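Side-chain contacts in serpin-ZX (Arabidopsis thaliana, PDB 3LE2), which inhibits target proteases, among them metacaspase-9 and RD21A, through cleavage of its reactive centre loop and covalent trapping of the enzyme, and so helps control programmed cell death: residues 15-20 against 254-259; 99-104 against 141-146; 158-163 against 326-331; 247-252 against 369-374. All blocks are in the same frame, centred on the assembly; numbering follows the deposited sequence. Where two conformers were deposited one is given.

The four contacts fall into two groups within one serpin domain. Contacts 1 and 4 lie on the same side of the chain's centre, with their own centres about 11 Å apart. Both use helix 249-258, and they touch: Ile256 CD1 lies 3.5 Å from Leu371 CD1, and Met17 CE lies 4.2 Å from the same Leu371 CD1. Contacts 2 and 3 form the other group, with centres about 10 Å apart. They join strands of sheet A to helix 129-147 and to the loop that follows it. Contacts 2 and 4 are farthest apart, about 34 Å between centres. All four lie away from the reactive bond Arg353-Gly354.

Contact 1 (15-20 against 254-259); sequences VSMNLA and DKIVST
Met17 and Asn18 on helix 5-25 meet Ile256 and Val257 on helix 249-258. In the serpin fold the first of these is helix A, and it packs here against a helix that follows a strand of sheet B. The two short helical segments run closer to antiparallel than parallel, at 146°, and their axes approach to 8.7 Å.

Apolar contact carries most of the meeting. The Met17 chain leaves with CG beside its backbone N (chi1 -64°) and bends at both later torsions. It therefore curls round the Ile256 methyl CG2. Met17 CE lies 3.7 Å from Ile256 CG2, and Met17 CG is equally near. Val257 uses both of its branches. Its CG2 lies 4.3 Å from Met17 CB.

The polar side chain of Asn18 takes part by van der Waals contact. It crosses the Val257 side chain at about a right angle, and no hydrogen bond joins the two segments. Val257 CG2 also rests against the Met17 backbone, 3.7 Å from Met17 O.

Polar links lie at the margin. Asp254 OD1 forms a salt bridge with Lys21 NZ, which ties the two helices further along. Gln14 NE2 gives a weak hydrogen bond to Val257 O. Met17 also touches Ile385 of strand 382-388. At the outer side of the contact, Asn18 OD1 sits 3.6 Å from Val257 CG1.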
loop_
_atom_site.group_PDB
_atom_site.type_symbol
_atom_site.label_atom_id
_atom_site.label_comp_id
_atom_site.label_asym_id
_atom_site.label_seq_id
_atom_site.Cartn_x
_atom_site.Cartn_y
_atom_site.Cartn_z
ATOM N N VAL A 15 6.228 9.024 6.747
ATOM C CA VAL A 15 5.803 9.879 5.645
ATOM C C VAL A 15 4.634 9.219 4.907
ATOM O O VAL A 15 3.675 9.886 4.498
ATOM C CB VAL A 15 6.971 10.074 4.655
ATOM C CG1 VAL A 15 6.498 10.715 3.370
ATOM C CG2 VAL A 15 8.106 10.894 5.317
ATOM N N SER A 16 4.707 7.900 4.758
ATOM C CA SER A 16 3.636 7.148 4.101
ATOM C C SER A 16 2.289 7.295 4.830
ATOM O O SER A 16 1.240 7.383 4.197
ATOM C CB SER A 16 4.024 5.669 3.950
ATOM O OG SER A 16 4.975 5.477 2.911
ATOM N N MET A 17 2.313 7.318 6.159
ATOM C CA MET A 17 1.074 7.517 6.915
ATOM C C MET A 17 0.507 8.909 6.675
ATOM O O MET A 17 -0.707 9.095 6.610
ATOM C CB MET A 17 1.291 7.296 8.411
ATOM C CG MET A 17 1.682 5.873 8.783
ATOM S SD MET A 17 0.529 4.621 8.198
ATOM C CE MET A 17 -0.946 5.029 9.089
ATOM N N ASN A 18 1.384 9.896 6.544
ATOM C CA ASN A 18 0.917 11.239 6.238
ATOM C C ASN A 18 0.354 11.299 4.807
ATOM O O ASN A 18 -0.664 11.932 4.549
ATOM C CB ASN A 18 2.041 12.263 6.449
ATOM C CG ASN A 18 1.531 13.691 6.473
ATOM O OD1 ASN A 18 0.356 13.948 6.754
ATOM N ND2 ASN A 18 2.407 14.628 6.168
ATOM N N LEU A 19 1.022 10.625 3.879
ATOM C CA LEU A 19 0.477 10.463 2.536
ATOM C C LEU A 19 -0.925 9.855 2.629
ATOM O O LEU A 19 -1.870 10.378 2.038
ATOM C CB LEU A 19 1.410 9.612 1.663
ATOM C CG LEU A 19 0.877 9.194 0.282
ATOM C CD1 LEU A 19 0.509 10.397 -0.538
ATOM C CD2 LEU A 19 1.892 8.329 -0.463
ATOM N N ALA A 20 -1.076 8.779 3.398
ATOM C CA ALA A 20 -2.400 8.173 3.579
ATOM C C ALA A 20 -3.418 9.176 4.125
ATOM O O ALA A 20 -4.582 9.167 3.735
ATOM C CB ALA A 20 -2.319 6.949 4.479
ATOM N N ASP A 254 -4.088 11.315 13.036
ATOM C CA ASP A 254 -3.283 12.477 13.423
ATOM C C ASP A 254 -2.148 12.100 14.386
ATOM O O ASP A 254 -1.005 12.520 14.199
ATOM C CB ASP A 254 -4.155 13.556 14.057
ATOM C CG ASP A 254 -5.022 14.274 13.045
ATOM O OD1 ASP A 254 -4.750 14.169 11.824
ATOM O OD2 ASP A 254 -5.970 14.955 13.484
ATOM N N LYS A 255 -2.472 11.312 15.407
ATOM C CA LYS A 255 -1.466 10.786 16.335
ATOM C C LYS A 255 -0.385 9.993 15.612
ATOM O O LYS A 255 0.805 10.225 15.805
ATOM C CB LYS A 255 -2.115 9.898 17.394
ATOM C CG LYS A 255 -1.099 9.100 18.222
ATOM C CD LYS A 255 -1.795 8.270 19.305
ATOM C CE LYS A 255 -2.119 9.113 20.557
ATOM N NZ LYS A 255 -2.748 8.306 21.666
ATOM N N ILE A 256 -0.807 9.056 14.776
ATOM C CA ILE A 256 0.138 8.272 13.998
ATOM C C ILE A 256 1.062 9.176 13.184
ATOM O O ILE A 256 2.269 9.039 13.243
ATOM C CB ILE A 256 -0.597 7.263 13.102
ATOM C CG1 ILE A 256 -1.319 6.244 13.992
ATOM C CG2 ILE A 256 0.375 6.576 12.144
ATOM C CD1 ILE A 256 -2.208 5.312 13.247
ATOM N N VAL A 257 0.489 10.129 12.461
ATOM C CA VAL A 257 1.269 11.007 11.598
ATOM C C VAL A 257 2.298 11.848 12.359
ATOM O O VAL A 257 3.375 12.132 11.847
ATOM C CB VAL A 257 0.343 11.911 10.759
ATOM C CG1 VAL A 257 1.115 13.018 10.104
ATOM C CG2 VAL A 257 -0.365 11.084 9.705
ATOM N N SER A 258 1.972 12.220 13.593
ATOM C CA SER A 258 2.829 13.094 14.396
ATOM C C SER A 258 3.847 12.367 15.295
ATOM O O SER A 258 4.659 13.009 15.952
ATOM C CB SER A 258 1.955 14.022 15.250
ATOM O OG SER A 258 1.068 13.270 16.070
ATOM N N THR A 259 3.815 11.039 15.315
ATOM C CA THR A 259 4.703 10.261 16.184
ATOM C C THR A 259 5.725 9.427 15.399
ATOM O O THR A 259 5.384 8.390 14.829
ATOM C CB THR A 259 3.879 9.304 17.071
ATOM O OG1 THR A 259 2.752 10.004 17.612
ATOM C CG2 THR A 259 4.723 8.737 18.212
#

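Contact 2 (99-104 against 141-146); sequences GAWIDK and NSWAEK
Trp101 on strand 93-103 drives the edge of its indole onto the ring face of Trp143 on helix 129-147. The Trp101 CB does not itself aim at the helix. From there CG lies anti to the carbonyl carbon (chi1 -80°), and the indole extends far enough for its six-membered ring to reach across. CZ2 is the first ring atom to make contact, 4.0 Å from Trp143 CD2. CZ3, on the other flank, is more distant, 4.2 Å from Trp143 CZ3. The outermost atom, CH2, comes closest: it is 3.4 Å from Trp143 CE3, on one face and offset toward the rim.

The six-membered rings have centroids 4.9 Å apart and planes at 80°, a T-shaped (edge-to-face) stack. CG anti to the backbone N carries the Trp143 ring out from the helix, and chi2 of 88° turns its face to Trp101.

The far end of Trp143 also meets the strand backbone. Its CH2 lies 3.7 Å from Gly99 N, where glycine brings no side chain between ring and main chain. Phe129 and Val140, on the same helix, touch Trp101 too, and its indole also contacts Ile168 on the neighbouring strand. The contact joins strand 2 of the large serpin sheet A to helix F, the helix that lies across the front of that sheet in this family.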
loop_
_atom_site.group_PDB
_atom_site.type_symbol
_atom_site.label_atom_id
_atom_site.label_comp_id
_atom_site.label_asym_id
_atom_site.label_seq_id
_atom_site.Cartn_x
_atom_site.Cartn_y
_atom_site.Cartn_z
ATOM N N GLY A 99 4.960 0.751 -15.112
ATOM C CA GLY A 99 5.302 1.247 -16.435
ATOM C C GLY A 99 5.251 2.751 -16.597
ATOM O O GLY A 99 4.592 3.455 -15.826
ATOM N N ALA A 100 5.964 3.239 -17.611
ATOM C CA ALA A 100 5.946 4.648 -17.965
ATOM C C ALA A 100 5.637 4.829 -19.450
ATOM O O ALA A 100 6.133 4.095 -20.295
ATOM C CB ALA A 100 7.287 5.286 -17.627
ATOM N N TRP A 101 4.806 5.812 -19.756
ATOM C CA TRP A 101 4.482 6.146 -21.133
ATOM C C TRP A 101 4.737 7.624 -21.348
ATOM O O TRP A 101 4.399 8.461 -20.510
ATOM C CB TRP A 101 3.006 5.844 -21.439
ATOM C CG TRP A 101 2.690 4.385 -21.735
ATOM C CD1 TRP A 101 2.448 3.826 -22.966
ATOM C CD2 TRP A 101 2.580 3.315 -20.784
ATOM N NE1 TRP A 101 2.199 2.476 -22.835
ATOM C CE2 TRP A 101 2.268 2.140 -21.507
ATOM C CE3 TRP A 101 2.709 3.238 -19.389
ATOM C CZ2 TRP A 101 2.083 0.908 -20.884
ATOM C CZ3 TRP A 101 2.529 2.018 -18.776
ATOM C CH2 TRP A 101 2.224 0.866 -19.523
ATOM N N ILE A 102 5.302 7.954 -22.492
ATOM C CA ILE A 102 5.578 9.346 -22.801
ATOM C C ILE A 102 4.988 9.692 -24.163
ATOM O O ILE A 102 4.915 8.832 -25.047
ATOM C CB ILE A 102 7.105 9.592 -22.784
ATOM C CG1 ILE A 102 7.412 11.055 -22.503
ATOM C CG2 ILE A 102 7.759 9.094 -24.080
ATOM C CD1 ILE A 102 8.809 11.266 -22.028
ATOM N N ASP A 103 4.547 10.931 -24.354
ATOM C CA ASP A 103 4.060 11.289 -25.679
ATOM C C ASP A 103 5.145 11.044 -26.718
ATOM O O ASP A 103 6.302 11.426 -26.514
ATOM C CB ASP A 103 3.589 12.731 -25.777
ATOM C CG ASP A 103 2.904 13.000 -27.100
ATOM O OD1 ASP A 103 1.959 12.249 -27.413
ATOM O OD2 ASP A 103 3.323 13.919 -27.838
ATOM N N LYS A 104 4.761 10.424 -27.835
ATOM C CA LYS A 104 5.722 9.981 -28.843
ATOM C C LYS A 104 6.491 11.132 -29.505
ATOM O O LYS A 104 7.431 10.896 -30.259
ATOM C CB LYS A 104 5.036 9.118 -29.901
ATOM C CG LYS A 104 4.295 9.911 -30.954
ATOM C CD LYS A 104 3.743 8.990 -32.039
ATOM C CE LYS A 104 3.029 9.785 -33.122
ATOM N NZ LYS A 104 2.461 8.897 -34.170
ATOM N N ASN A 141 -4.427 0.142 -19.891
ATOM C CA ASN A 141 -5.261 -0.755 -19.101
ATOM C C ASN A 141 -5.115 -2.229 -19.488
ATOM O O ASN A 141 -4.986 -3.086 -18.620
ATOM C CB ASN A 141 -6.721 -0.296 -19.090
ATOM C CG ASN A 141 -6.937 0.842 -18.123
ATOM O OD1 ASN A 141 -6.139 1.036 -17.214
ATOM N ND2 ASN A 141 -7.995 1.614 -18.320
ATOM N N SER A 142 -5.110 -2.515 -20.786
ATOM C CA SER A 142 -4.933 -3.885 -21.257
ATOM C C SER A 142 -3.572 -4.411 -20.829
ATOM O O SER A 142 -3.432 -5.558 -20.397
ATOM C CB SER A 142 -5.062 -3.958 -22.793
ATOM O OG SER A 142 -6.398 -3.716 -23.223
ATOM N N TRP A 143 -2.563 -3.559 -20.968
ATOM C CA TRP A 143 -1.220 -3.899 -20.528
ATOM C C TRP A 143 -1.159 -4.276 -19.035
ATOM O O TRP A 143 -0.587 -5.301 -18.669
ATOM C CB TRP A 143 -0.271 -2.740 -20.826
ATOM C CG TRP A 143 1.068 -2.928 -20.213
ATOM C CD1 TRP A 143 2.145 -3.575 -20.761
ATOM C CD2 TRP A 143 1.481 -2.488 -18.916
ATOM N NE1 TRP A 143 3.200 -3.549 -19.889
ATOM C CE2 TRP A 143 2.821 -2.884 -18.750
ATOM C CE3 TRP A 143 0.853 -1.778 -17.887
ATOM C CZ2 TRP A 143 3.543 -2.605 -17.592
ATOM C CZ3 TRP A 143 1.567 -1.501 -16.739
ATOM C CH2 TRP A 143 2.900 -1.913 -16.601
ATOM N N ALA A 144 -1.747 -3.449 -18.176
ATOM C CA ALA A 144 -1.750 -3.737 -16.743
ATOM C C ALA A 144 -2.489 -5.030 -16.444
ATOM O O ALA A 144 -2.109 -5.777 -15.544
ATOM C CB ALA A 144 -2.357 -2.591 -15.963
ATOM N N GLU A 145 -3.553 -5.289 -17.198
ATOM C CA GLU A 145 -4.325 -6.512 -17.027
ATOM C C GLU A 145 -3.468 -7.713 -17.399
ATOM O O GLU A 145 -3.501 -8.751 -16.730
ATOM C CB GLU A 145 -5.596 -6.477 -17.887
ATOM C CG GLU A 145 -6.544 -7.645 -17.647
ATOM C CD GLU A 145 -7.785 -7.601 -18.540
ATOM O OE1 GLU A 145 -7.907 -6.660 -19.355
ATOM O OE2 GLU A 145 -8.635 -8.512 -18.427
ATOM N N LYS A 146 -2.690 -7.559 -18.466
ATOM C CA LYS A 146 -1.791 -8.612 -18.921
ATOM C C LYS A 146 -0.704 -8.895 -17.883
ATOM O O LYS A 146 -0.369 -10.051 -17.628
ATOM C CB LYS A 146 -1.162 -8.232 -20.268
ATOM C CG LYS A 146 -0.271 -9.310 -20.888
ATOM C CD LYS A 146 0.279 -8.862 -22.243
ATOM C CE LYS A 146 1.158 -9.938 -22.882
ATOM N NZ LYS A 146 1.717 -9.520 -24.205
#

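Contact 3 (158-163 against 326-331); sequences EGSADS and NIFHKA
Ser160 sets its CB and OG against the outer end of the Phe328 ring. The approach to the ring is oblique. Ser160 CB is 3.6 Å from Phe328 CE2, and Ser160 OG is 3.5 Å from Phe328 CZ. The ring is thus met at two neighbouring carbons on its far side. The Phe328 CB points at the loop, and CG beside the backbone N (chi1 -65°) brings CE2 and CZ to Ser160. The Ser160 hydroxyl sits between its own N and carbonyl carbon (chi1 70°). There it forms a hydrogen bond with Pro157 O. Its polar end is therefore satisfied within the loop, and its contact with the ring is van der Waals in kind.

The Ser160 carbonyl adds a second touch, with its O 3.7 Å from Phe328 CZ. In serpin terms the loop is the linker between helix F and the third strand of sheet A, and Phe328 lies on strand 326-335, the fifth strand of that sheet. In this stressed native form the strand pairs directly with strand 167-176. The reactive centre loop of an inhibitory serpin inserts between these two strands after cleavage. The linker therefore lies over the sheet that must open.

Asn326, two residues before Phe328, faces the loop as well. Its ND2 is 3.9 Å from Ser160 O, too long for a hydrogen bond, and it bonds instead to Asp289 OD2. Leu156 and Ile168 also touch the Phe328 side chain, whose ring is buried beneath the loop.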
loop_
_atom_site.group_PDB
_atom_site.type_symbol
_atom_site.label_atom_id
_atom_site.label_comp_id
_atom_site.label_asym_id
_atom_site.label_seq_id
_atom_site.Cartn_x
_atom_site.Cartn_y
_atom_site.Cartn_z
ATOM N N GLU A 158 -11.598 6.323 -17.306
ATOM C CA GLU A 158 -11.996 6.981 -18.531
ATOM C C GLU A 158 -11.689 8.477 -18.439
ATOM O O GLU A 158 -11.874 9.095 -17.391
ATOM C CB GLU A 158 -13.478 6.721 -18.833
ATOM C CG GLU A 158 -13.768 5.263 -19.195
ATOM C CD GLU A 158 -15.178 5.056 -19.754
ATOM O OE1 GLU A 158 -16.085 4.712 -18.960
ATOM O OE2 GLU A 158 -15.380 5.237 -20.981
ATOM N N GLY A 159 -11.180 9.038 -19.535
ATOM C CA GLY A 159 -10.923 10.462 -19.625
ATOM C C GLY A 159 -9.753 10.952 -18.791
ATOM O O GLY A 159 -9.602 12.152 -18.585
ATOM N N SER A 160 -8.916 10.041 -18.313
ATOM C CA SER A 160 -7.846 10.437 -17.400
ATOM C C SER A 160 -6.607 10.998 -18.115
ATOM O O SER A 160 -5.846 11.758 -17.519
ATOM C CB SER A 160 -7.478 9.295 -16.447
ATOM O OG SER A 160 -6.825 8.244 -17.131
ATOM N N ALA A 161 -6.407 10.646 -19.383
ATOM C CA ALA A 161 -5.312 11.234 -20.170
ATOM C C ALA A 161 -5.857 11.906 -21.433
ATOM O O ALA A 161 -6.849 11.455 -21.985
ATOM C CB ALA A 161 -4.269 10.181 -20.531
ATOM N N ASP A 162 -5.217 12.979 -21.894
ATOM C CA ASP A 162 -5.757 13.734 -23.034
ATOM C C ASP A 162 -4.683 14.205 -24.019
ATOM O O ASP A 162 -3.566 13.693 -24.013
ATOM C CB ASP A 162 -6.618 14.917 -22.559
ATOM C CG ASP A 162 -5.805 16.008 -21.859
ATOM O OD1 ASP A 162 -4.557 15.934 -21.837
ATOM O OD2 ASP A 162 -6.425 16.950 -21.327
ATOM N N SER A 163 -5.021 15.186 -24.853
ATOM C CA SER A 163 -4.106 15.607 -25.909
ATOM C C SER A 163 -2.926 16.386 -25.332
ATOM O O SER A 163 -1.891 16.543 -25.992
ATOM C CB SER A 163 -4.832 16.399 -27.013
ATOM O OG SER A 163 -5.448 17.565 -26.496
ATOM N N ASN A 326 0.958 12.596 -14.719
ATOM C CA ASN A 326 0.133 11.804 -13.825
ATOM C C ASN A 326 0.906 10.634 -13.276
ATOM O O ASN A 326 1.814 10.089 -13.928
ATOM C CB ASN A 326 -1.082 11.209 -14.550
ATOM C CG ASN A 326 -1.764 12.182 -15.491
ATOM O OD1 ASN A 326 -1.292 12.429 -16.603
ATOM N ND2 ASN A 326 -2.903 12.708 -15.065
ATOM N N ILE A 327 0.509 10.222 -12.081
ATOM C CA ILE A 327 0.972 8.964 -11.526
ATOM C C ILE A 327 -0.259 8.170 -11.130
ATOM O O ILE A 327 -0.841 8.381 -10.062
ATOM C CB ILE A 327 1.911 9.157 -10.324
ATOM C CG1 ILE A 327 3.146 9.968 -10.740
ATOM C CG2 ILE A 327 2.315 7.804 -9.736
ATOM C CD1 ILE A 327 3.990 10.446 -9.548
ATOM N N PHE A 328 -0.647 7.259 -12.020
ATOM C CA PHE A 328 -1.842 6.433 -11.840
ATOM C C PHE A 328 -1.546 5.187 -11.012
ATOM O O PHE A 328 -0.674 4.386 -11.368
ATOM C CB PHE A 328 -2.420 6.045 -13.205
ATOM C CG PHE A 328 -2.930 7.219 -14.006
ATOM C CD1 PHE A 328 -2.250 7.657 -15.140
ATOM C CD2 PHE A 328 -4.092 7.890 -13.619
ATOM C CE1 PHE A 328 -2.735 8.742 -15.902
ATOM C CE2 PHE A 328 -4.574 8.975 -14.359
ATOM C CZ PHE A 328 -3.893 9.402 -15.503
ATOM N N HIS A 329 -2.266 5.029 -9.904
ATOM C CA HIS A 329 -2.050 3.888 -9.015
ATOM C C HIS A 329 -3.342 3.149 -8.699
ATOM O O HIS A 329 -4.388 3.754 -8.457
ATOM C CB HIS A 329 -1.373 4.329 -7.703
ATOM C CG HIS A 329 -1.171 3.214 -6.720
ATOM N ND1 HIS A 329 -0.266 2.192 -6.926
ATOM C CD2 HIS A 329 -1.748 2.967 -5.516
ATOM C CE1 HIS A 329 -0.306 1.357 -5.901
ATOM N NE2 HIS A 329 -1.192 1.806 -5.030
ATOM N N LYS A 330 -3.253 1.829 -8.688
ATOM C CA LYS A 330 -4.387 1.009 -8.333
ATOM C C LYS A 330 -3.966 -0.121 -7.399
ATOM O O LYS A 330 -2.908 -0.743 -7.578
ATOM C CB LYS A 330 -5.045 0.433 -9.590
ATOM C CG LYS A 330 -6.292 -0.433 -9.320
ATOM C CD LYS A 330 -7.580 0.381 -9.342
ATOM C CE LYS A 330 -8.683 -0.373 -10.071
ATOM N NZ LYS A 330 -9.800 0.509 -10.498
ATOM N N ALA A 331 -4.826 -0.380 -6.418
ATOM C CA ALA A 331 -4.620 -1.404 -5.429
ATOM C C ALA A 331 -5.971 -2.018 -5.087
ATOM O O ALA A 331 -7.014 -1.395 -5.285
ATOM C CB ALA A 331 -4.008 -0.780 -4.190
#

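Contact 4 (247-252 against 369-374); sequences NGLSDL and PFLLVV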
loop_
_atom_site.group_PDB
_atom_site.type_symbol
_atom_site.label_atom_id
_atom_site.label_comp_id
_atom_site.label_asym_id
_atom_site.label_seq_id
_atom_site.Cartn_x
_atom_site.Cartn_y
_atom_site.Cartn_z
ATOM N N ASN A 247 -16.032 7.428 16.178
ATOM C CA ASN A 247 -15.568 8.420 15.226
ATOM C C ASN A 247 -14.108 8.794 15.450
ATOM O O ASN A 247 -13.698 9.893 15.082
ATOM C CB ASN A 247 -16.435 9.683 15.327
ATOM C CG ASN A 247 -16.292 10.377 16.673
ATOM O OD1 ASN A 247 -15.806 9.784 17.635
ATOM N ND2 ASN A 247 -16.703 11.638 16.746
ATOM N N GLY A 248 -13.320 7.891 16.043
ATOM C CA GLY A 248 -11.981 8.258 16.468
ATOM C C GLY A 248 -10.927 8.228 15.379
ATOM O O GLY A 248 -9.782 8.647 15.597
ATOM N N LEU A 249 -11.306 7.734 14.204
ATOM C CA LEU A 249 -10.328 7.451 13.160
ATOM C C LEU A 249 -9.415 8.632 12.869
ATOM O O LEU A 249 -8.196 8.505 12.868
ATOM C CB LEU A 249 -11.006 6.971 11.861
ATOM C CG LEU A 249 -10.053 6.366 10.814
ATOM C CD1 LEU A 249 -9.132 5.373 11.501
ATOM C CD2 LEU A 249 -10.809 5.677 9.695
ATOM N N SER A 250 -10.010 9.784 12.614
ATOM C CA SER A 250 -9.237 10.929 12.184
ATOM C C SER A 250 -8.177 11.310 13.210
ATOM O O SER A 250 -7.043 11.614 12.857
ATOM C CB SER A 250 -10.156 12.120 11.898
ATOM O OG SER A 250 -9.396 13.192 11.383
ATOM N N ASP A 251 -8.550 11.293 14.482
ATOM C CA ASP A 251 -7.619 11.677 15.529
ATOM C C ASP A 251 -6.497 10.646 15.674
ATOM O O ASP A 251 -5.328 10.999 15.883
ATOM C CB ASP A 251 -8.357 11.864 16.857
ATOM C CG ASP A 251 -9.115 13.188 16.929
ATOM O OD1 ASP A 251 -9.037 13.993 15.968
ATOM O OD2 ASP A 251 -9.788 13.421 17.954
ATOM N N LEU A 252 -6.855 9.373 15.554
ATOM C CA LEU A 252 -5.862 8.319 15.616
ATOM C C LEU A 252 -4.839 8.492 14.512
ATOM O O LEU A 252 -3.648 8.312 14.735
ATOM C CB LEU A 252 -6.513 6.952 15.498
ATOM C CG LEU A 252 -5.510 5.809 15.437
ATOM C CD1 LEU A 252 -4.627 5.836 16.685
ATOM C CD2 LEU A 252 -6.249 4.473 15.298
ATOM N N PRO A 369 -15.020 2.457 12.072
ATOM C CA PRO A 369 -13.850 2.656 11.202
ATOM C C PRO A 369 -12.485 2.472 11.863
ATOM O O PRO A 369 -12.235 2.940 12.971
ATOM C CB PRO A 369 -14.025 4.092 10.707
ATOM C CG PRO A 369 -15.516 4.257 10.680
ATOM C CD PRO A 369 -15.992 3.551 11.926
ATOM N N PHE A 370 -11.606 1.789 11.140
ATOM C CA PHE A 370 -10.273 1.474 11.614
ATOM C C PHE A 370 -9.280 1.653 10.480
ATOM O O PHE A 370 -9.673 1.690 9.310
ATOM C CB PHE A 370 -10.219 0.040 12.156
ATOM C CG PHE A 370 -10.807 -1.011 11.226
ATOM C CD1 PHE A 370 -12.157 -1.333 11.281
ATOM C CD2 PHE A 370 -9.999 -1.719 10.350
ATOM C CE1 PHE A 370 -12.708 -2.316 10.444
ATOM C CE2 PHE A 370 -10.539 -2.707 9.508
ATOM C CZ PHE A 370 -11.898 -3.008 9.562
ATOM N N LEU A 371 -8.002 1.790 10.829
ATOM C CA LEU A 371 -6.951 1.834 9.829
ATOM C C LEU A 371 -6.452 0.439 9.557
ATOM O O LEU A 371 -6.635 -0.466 10.367
ATOM C CB LEU A 371 -5.768 2.685 10.284
ATOM C CG LEU A 371 -5.964 4.193 10.248
ATOM C CD1 LEU A 371 -4.749 4.880 10.835
ATOM C CD2 LEU A 371 -6.232 4.655 8.807
ATOM N N LEU A 372 -5.831 0.278 8.391
ATOM C CA LEU A 372 -5.274 -0.990 7.945
ATOM C C LEU A 372 -3.850 -0.773 7.487
ATOM O O LEU A 372 -3.554 0.217 6.815
ATOM C CB LEU A 372 -6.055 -1.526 6.742
ATOM C CG LEU A 372 -7.456 -2.090 6.928
ATOM C CD1 LEU A 372 -7.966 -2.585 5.581
ATOM C CD2 LEU A 372 -7.429 -3.205 7.951
ATOM N N VAL A 373 -2.975 -1.716 7.824
ATOM C CA VAL A 373 -1.600 -1.703 7.331
ATOM C C VAL A 373 -1.138 -3.139 7.022
ATOM O O VAL A 373 -1.317 -4.045 7.831
ATOM C CB VAL A 373 -0.626 -1.029 8.341
ATOM C CG1 VAL A 373 0.816 -1.121 7.855
ATOM C CG2 VAL A 373 -1.021 0.430 8.577
ATOM N N VAL A 374 -0.581 -3.348 5.835
ATOM C CA VAL A 374 -0.039 -4.651 5.481
ATOM C C VAL A 374 1.457 -4.484 5.339
ATOM O O VAL A 374 1.918 -3.659 4.562
ATOM C CB VAL A 374 -0.627 -5.225 4.165
ATOM C CG1 VAL A 374 0.160 -6.468 3.728
ATOM C CG2 VAL A 374 -2.113 -5.559 4.322
HETATM O O HOH W 1 -13.139 5.418 13.850
#
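Leu249 places its CG anti to the backbone N (chi1 -168°), and Leu371 places its own beside the backbone N (chi1 -75°). The first torsion carries the Leu249 methyls from the helix toward the strand. The second brings the Leu371 branch point up to one of them, CD1, although the Leu371 CB does not point straight at the helix. Leu249 CD1 then rests 3.6 Å from Leu371 CG and 4.0 Å from Leu371 CD2. The other methyl, Leu249 CD2, turns to the start of the strand and lies 3.7 Å from Pro369 CB. One forked side chain thus spans two residues that alternate along the chain. Between them, the main chain of Phe370 runs beneath the fork, with its C atom 3.9 Å from Leu249 CD1.

This is helix-on-sheet packing in the serpin fold. Leu249 stands in the first turn of helix 249-258, and strand 370-376 is a central strand of sheet B, paired with strands 236-243 and 382-388. Phe370 sends its ring the other way, where it meets Phe240 and Phe282. Leu249 also touches Gln387 on strand 382-388 and Val389 just after it.

A water links the backbones beside this apolar patch. It donates to Pro369 O at 2.8 Å. It also accepts a weak hydrogen bond from Leu249 N at 3.0 Å, so an amide in the helix's first turn is met through solvent.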